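PDB 4MJK: CRISPR protein from Archaeoglobus fulgidus, which probably serves as the Cas5 subunit of a type I-A Cascade complex, contributing to CRISPR RNA-guided defence. Local coordinates for residues Leu21-Thr34 against Arg195-Val207. Sequence-based numbering, arbitrary orientation.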
loop_
_atom_site.group_PDB
_atom_site.type_symbol
_atom_site.label_atom_id
_atom_site.label_comp_id
_atom_site.label_asym_id
_atom_site.label_seq_id
_atom_site.Cartn_x
_atom_site.Cartn_y
_atom_site.Cartn_z
ATOM N N LEU A 21 -17.338 4.498 11.777
ATOM C CA LEU A 21 -18.454 5.263 12.348
ATOM C C LEU A 21 -19.744 5.021 11.572
ATOM O O LEU A 21 -19.715 4.739 10.380
ATOM C CB LEU A 21 -18.137 6.760 12.378
ATOM C CG LEU A 21 -16.910 7.213 13.177
ATOM C CD1 LEU A 21 -16.681 8.699 12.955
ATOM C CD2 LEU A 21 -17.060 6.907 14.670
ATOM N N SER A 22 -20.881 5.154 12.253
ATOM C CA SER A 22 -22.189 4.930 11.641
ATOM C C SER A 22 -22.540 5.952 10.563
ATOM O O SER A 22 -23.286 5.644 9.637
ATOM C CB SER A 22 -23.278 4.966 12.714
ATOM O OG SER A 22 -23.104 6.117 13.533
ATOM N N LYS A 23 -22.028 7.170 10.698
ATOM C CA LYS A 23 -22.358 8.238 9.756
ATOM C C LYS A 23 -21.722 7.991 8.384
ATOM O O LYS A 23 -22.393 8.062 7.341
ATOM C CB LYS A 23 -21.881 9.594 10.287
ATOM C CG LYS A 23 -22.579 10.058 11.551
ATOM C CD LYS A 23 -24.089 9.975 11.398
ATOM C CE LYS A 23 -24.811 10.588 12.598
ATOM N NZ LYS A 23 -26.288 10.424 12.487
ATOM N N THR A 24 -20.431 7.676 8.407
ATOM C CA THR A 24 -19.600 7.611 7.210
ATOM C C THR A 24 -19.829 6.380 6.322
ATOM O O THR A 24 -20.341 5.359 6.777
ATOM C CB THR A 24 -18.125 7.576 7.627
ATOM O OG1 THR A 24 -17.886 6.406 8.429
ATOM C CG2 THR A 24 -17.754 8.824 8.430
ATOM N N SER A 25 -19.395 6.456 5.061
ATOM C CA SER A 25 -19.341 5.254 4.223
ATOM C C SER A 25 -18.504 4.206 4.957
ATOM O O SER A 25 -17.651 4.560 5.773
ATOM C CB SER A 25 -18.734 5.564 2.841
ATOM O OG SER A 25 -19.525 6.526 2.136
ATOM N N PRO A 26 -18.738 2.914 4.673
ATOM C CA PRO A 26 -18.016 1.842 5.385
ATOM C C PRO A 26 -16.613 1.585 4.837
ATOM O O PRO A 26 -15.851 0.806 5.425
ATOM C CB PRO A 26 -18.915 0.614 5.183
ATOM C CG PRO A 26 -19.632 0.891 3.901
ATOM C CD PRO A 26 -19.834 2.392 3.838
ATOM N N SER A 27 -16.300 2.207 3.701
ATOM C CA SER A 27 -14.945 2.221 3.145
ATOM C C SER A 27 -14.788 3.518 2.343
ATOM O O SER A 27 -15.780 4.202 2.058
ATOM C CB SER A 27 -14.715 1.010 2.255
ATOM O OG SER A 27 -15.654 0.992 1.196
ATOM N N PHE A 28 -13.557 3.872 1.998
ATOM C CA PHE A 28 -13.301 5.190 1.417
ATOM C C PHE A 28 -12.463 5.082 0.157
ATOM O O PHE A 28 -11.384 4.501 0.178
ATOM C CB PHE A 28 -12.531 6.078 2.395
ATOM C CG PHE A 28 -13.307 6.493 3.610
ATOM C CD1 PHE A 28 -14.548 7.097 3.492
ATOM C CD2 PHE A 28 -12.779 6.290 4.884
ATOM C CE1 PHE A 28 -15.263 7.482 4.623
ATOM C CE2 PHE A 28 -13.481 6.669 6.015
ATOM C CZ PHE A 28 -14.722 7.267 5.886
ATOM N N TYR A 29 -12.934 5.668 -0.934
ATOM C CA TYR A 29 -12.062 5.844 -2.096
ATOM C C TYR A 29 -10.951 6.858 -1.762
ATOM O O TYR A 29 -9.793 6.689 -2.177
ATOM C CB TYR A 29 -12.865 6.315 -3.313
ATOM C CG TYR A 29 -13.779 5.271 -3.920
ATOM C CD1 TYR A 29 -13.280 4.291 -4.774
ATOM C CD2 TYR A 29 -15.149 5.283 -3.665
ATOM C CE1 TYR A 29 -14.122 3.339 -5.348
ATOM C CE2 TYR A 29 -16.001 4.337 -4.243
ATOM C CZ TYR A 29 -15.477 3.370 -5.077
ATOM O OH TYR A 29 -16.298 2.430 -5.652
ATOM N N TYR A 30 -11.293 7.903 -0.999
ATOM C CA TYR A 30 -10.317 8.957 -0.689
ATOM C C TYR A 30 -10.227 9.295 0.789
ATOM O O TYR A 30 -11.163 9.068 1.537
ATOM C CB TYR A 30 -10.664 10.250 -1.434
ATOM C CG TYR A 30 -10.500 10.149 -2.917
ATOM C CD1 TYR A 30 -9.233 10.169 -3.490
ATOM C CD2 TYR A 30 -11.611 10.028 -3.755
ATOM C CE1 TYR A 30 -9.069 10.066 -4.857
ATOM C CE2 TYR A 30 -11.457 9.929 -5.122
ATOM C CZ TYR A 30 -10.172 9.954 -5.671
ATOM O OH TYR A 30 -9.985 9.853 -7.040
ATOM N N PRO A 31 -9.103 9.895 1.213
ATOM C CA PRO A 31 -9.041 10.353 2.604
ATOM C C PRO A 31 -10.163 11.349 2.873
ATOM O O PRO A 31 -10.341 12.284 2.090
ATOM C CB PRO A 31 -7.689 11.079 2.673
ATOM C CG PRO A 31 -6.875 10.453 1.596
ATOM C CD PRO A 31 -7.867 10.208 0.475
ATOM N N PRO A 32 -10.923 11.146 3.955
ATOM C CA PRO A 32 -11.989 12.099 4.293
ATOM C C PRO A 32 -11.458 13.515 4.507
ATOM O O PRO A 32 -10.307 13.695 4.912
ATOM C CB PRO A 32 -12.562 11.538 5.599
ATOM C CG PRO A 32 -12.263 10.042 5.514
ATOM C CD PRO A 32 -10.906 9.973 4.857
ATOM N N PRO A 33 -12.288 14.526 4.215
ATOM C CA PRO A 33 -11.839 15.911 4.401
ATOM C C PRO A 33 -11.521 16.260 5.865
ATOM O O PRO A 33 -10.632 17.074 6.089
ATOM C CB PRO A 33 -13.010 16.753 3.848
ATOM C CG PRO A 33 -14.186 15.842 3.838
ATOM C CD PRO A 33 -13.626 14.449 3.606
ATOM N N THR A 34 -12.200 15.665 6.842
ATOM C CA THR A 34 -11.795 15.939 8.225
ATOM C C THR A 34 -10.440 15.303 8.531
ATOM O O THR A 34 -9.712 15.771 9.412
ATOM C CB THR A 34 -12.817 15.497 9.277
ATOM O OG1 THR A 34 -13.178 14.126 9.067
ATOM C CG2 THR A 34 -14.076 16.370 9.194
ATOM N N ARG A 195 -16.557 8.525 -14.409
ATOM C CA ARG A 195 -16.263 8.099 -13.073
ATOM C C ARG A 195 -16.402 9.223 -12.057
ATOM O O ARG A 195 -15.451 9.921 -11.714
ATOM C CB ARG A 195 -14.981 7.289 -12.990
ATOM C CG ARG A 195 -15.191 5.872 -13.513
ATOM C CD ARG A 195 -16.168 5.113 -12.628
ATOM N NE ARG A 195 -15.457 4.123 -11.823
ATOM C CZ ARG A 195 -15.912 3.589 -10.694
ATOM N NH1 ARG A 195 -17.091 3.946 -10.206
ATOM N NH2 ARG A 195 -15.180 2.695 -10.048
ATOM N N TRP A 196 -17.643 9.372 -11.612
ATOM C CA TRP A 196 -17.986 10.171 -10.458
ATOM C C TRP A 196 -18.760 9.292 -9.472
ATOM O O TRP A 196 -19.926 8.941 -9.700
ATOM C CB TRP A 196 -18.816 11.375 -10.874
ATOM C CG TRP A 196 -17.981 12.389 -11.587
ATOM C CD1 TRP A 196 -17.691 12.428 -12.935
ATOM C CD2 TRP A 196 -17.275 13.479 -10.992
ATOM N NE1 TRP A 196 -16.879 13.502 -13.206
ATOM C CE2 TRP A 196 -16.602 14.159 -12.031
ATOM C CE3 TRP A 196 -17.158 13.962 -9.678
ATOM C CZ2 TRP A 196 -15.825 15.292 -11.797
ATOM C CZ3 TRP A 196 -16.395 15.084 -9.451
ATOM C CH2 TRP A 196 -15.733 15.740 -10.506
ATOM N N GLU A 197 -18.105 8.939 -8.379
ATOM C CA GLU A 197 -18.720 8.105 -7.366
ATOM C C GLU A 197 -19.385 8.962 -6.281
ATOM O O GLU A 197 -19.397 10.186 -6.385
ATOM C CB GLU A 197 -17.669 7.170 -6.769
ATOM C CG GLU A 197 -17.693 5.783 -7.386
ATOM C CD GLU A 197 -18.778 4.907 -6.781
ATOM O OE1 GLU A 197 -18.817 3.702 -7.116
ATOM O OE2 GLU A 197 -19.589 5.418 -5.968
ATOM N N PHE A 198 -19.959 8.299 -5.276
ATOM C CA PHE A 198 -20.577 8.937 -4.123
ATOM C C PHE A 198 -19.826 8.463 -2.883
ATOM O O PHE A 198 -19.428 7.294 -2.795
ATOM C CB PHE A 198 -22.039 8.484 -3.943
ATOM C CG PHE A 198 -22.981 8.938 -5.033
ATOM C CD1 PHE A 198 -23.821 10.022 -4.830
ATOM C CD2 PHE A 198 -23.020 8.279 -6.257
ATOM C CE1 PHE A 198 -24.692 10.439 -5.823
ATOM C CE2 PHE A 198 -23.893 8.692 -7.263
ATOM C CZ PHE A 198 -24.728 9.769 -7.039
ATOM N N GLU A 199 -19.676 9.337 -1.899
ATOM C CA GLU A 199 -19.027 8.924 -0.670
ATOM C C GLU A 199 -19.519 9.809 0.464
ATOM O O GLU A 199 -19.686 11.011 0.278
ATOM C CB GLU A 199 -17.503 9.014 -0.836
ATOM C CG GLU A 199 -16.690 8.446 0.322
ATOM C CD GLU A 199 -15.448 7.715 -0.185
ATOM O OE1 GLU A 199 -15.581 6.543 -0.594
ATOM O OE2 GLU A 199 -14.357 8.333 -0.203
ATOM N N VAL A 200 -19.790 9.219 1.624
ATOM C CA VAL A 200 -20.293 9.994 2.767
ATOM C C VAL A 200 -19.213 10.175 3.813
ATOM O O VAL A 200 -18.627 9.187 4.276
ATOM C CB VAL A 200 -21.524 9.332 3.430
ATOM C CG1 VAL A 200 -21.997 10.169 4.626
ATOM C CG2 VAL A 200 -22.640 9.152 2.397
ATOM N N TYR A 201 -18.957 11.434 4.183
ATOM C CA TYR A 201 -17.884 11.787 5.121
ATOM C C TYR A 201 -18.444 12.521 6.333
ATOM O O TYR A 201 -19.560 13.031 6.287
ATOM C CB TYR A 201 -16.896 12.756 4.456
ATOM C CG TYR A 201 -16.218 12.251 3.192
ATOM C CD1 TYR A 201 -16.437 12.874 1.966
ATOM C CD2 TYR A 201 -15.354 11.164 3.228
ATOM C CE1 TYR A 201 -15.819 12.421 0.812
ATOM C CE2 TYR A 201 -14.732 10.699 2.080
ATOM C CZ TYR A 201 -14.965 11.335 0.871
ATOM O OH TYR A 201 -14.353 10.882 -0.286
ATOM N N LEU A 202 -17.655 12.610 7.403
ATOM C CA LEU A 202 -17.903 13.610 8.438
ATOM C C LEU A 202 -17.847 15.027 7.840
ATOM O O LEU A 202 -16.972 15.355 7.021
ATOM C CB LEU A 202 -16.916 13.461 9.606
ATOM C CG LEU A 202 -16.954 12.128 10.370
ATOM C CD1 LEU A 202 -15.867 12.055 11.443
ATOM C CD2 LEU A 202 -18.339 11.881 10.986
ATOM N N ASN A 203 -18.799 15.863 8.237
ATOM C CA ASN A 203 -18.911 17.214 7.701
ATOM C C ASN A 203 -17.738 18.081 8.166
ATOM O O ASN A 203 -17.509 18.228 9.365
ATOM C CB ASN A 203 -20.267 17.807 8.125
ATOM C CG ASN A 203 -20.526 19.183 7.547
ATOM O OD1 ASN A 203 -19.762 19.690 6.734
ATOM N ND2 ASN A 203 -21.626 19.793 7.966
ATOM N N PRO A 204 -16.962 18.641 7.219
ATOM C CA PRO A 204 -15.808 19.423 7.679
ATOM C C PRO A 204 -16.175 20.874 7.989
ATOM O O PRO A 204 -15.349 21.613 8.511
ATOM C CB PRO A 204 -14.867 19.376 6.475
ATOM C CG PRO A 204 -15.803 19.338 5.292
ATOM C CD PRO A 204 -16.995 18.508 5.750
ATOM N N PHE A 205 -17.390 21.279 7.643
ATOM C CA PHE A 205 -17.801 22.667 7.804
ATOM C C PHE A 205 -18.363 22.882 9.196
ATOM O O PHE A 205 -19.264 22.166 9.630
ATOM C CB PHE A 205 -18.827 23.052 6.745
ATOM C CG PHE A 205 -18.321 22.903 5.351
ATOM C CD1 PHE A 205 -17.270 23.686 4.897
ATOM C CD2 PHE A 205 -18.874 21.974 4.497
ATOM C CE1 PHE A 205 -16.780 23.544 3.615
ATOM C CE2 PHE A 205 -18.382 21.824 3.212
ATOM C CZ PHE A 205 -17.337 22.615 2.775
ATOM N N GLU A 206 -17.799 23.847 9.906
ATOM C CA GLU A 206 -18.295 24.203 11.227
ATOM C C GLU A 206 -18.937 25.579 11.170
ATOM O O GLU A 206 -18.578 26.410 10.333
ATOM C CB GLU A 206 -17.157 24.193 12.254
ATOM C CG GLU A 206 -16.394 22.872 12.331
ATOM C CD GLU A 206 -16.381 22.267 13.731
ATOM O OE1 GLU A 206 -17.212 22.682 14.569
ATOM O OE2 GLU A 206 -15.538 21.373 13.991
ATOM N N VAL A 207 -19.888 25.824 12.063
ATOM C CA VAL A 207 -20.493 27.143 12.171
ATOM C C VAL A 207 -19.997 27.859 13.423
ATOM O O VAL A 207 -19.878 27.252 14.485
ATOM C CB VAL A 207 -22.029 27.060 12.207
ATOM C CG1 VAL A 207 -22.630 28.438 12.466
ATOM C CG2 VAL A 207 -22.560 26.466 10.902
HETATM O O HOH W 1 -14.689 13.855 6.864
#
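Hydrogen bonds from a loop to the edge of a β-strand join Ser25, Tyr29 and Tyr30 to Glu199 and Val200, where the irregular chain leading into helix 33-46 lies along the outer strand of a small antiparallel sheet. It illustrates how one buried carboxylate can set the path of a loop. With CG trans to the main-chain N (chi1 -173°) and a bend at chi2, the Glu199 side chain brings its carboxylate against the loop, where its two oxygens take consecutive amides on their syn lone pairs: Tyr29 N to OE1 at 2.8 Å and Tyr30 N to OE2 at 3.2 Å. Tyr201 OH donates to Glu199 OE2 at 2.6 Å, on the anti side but 22° out of the carboxylate plane. Were Glu199 an alanine, the two amides and the hydroxyl would probably lose their shared acceptor, leaving the Tyr29-Tyr30 turn less firmly placed. Within this Cas5-family fold, strand 196-202 pairs on one side with strand 225-231, and on its other edge the loop is bonded at Val200. There Ser25 N donates to Val200 O (2.9 Å), while Val200 N donates to Ser25 OG (2.8 Å). Further along, Pro33 CD makes a CH-pi contact over one face of the Tyr201 ring, 3.7 Å from its centroid, and Trp71 also meets this ring. Beside the helix start, one water links Thr34 N to Leu202 O.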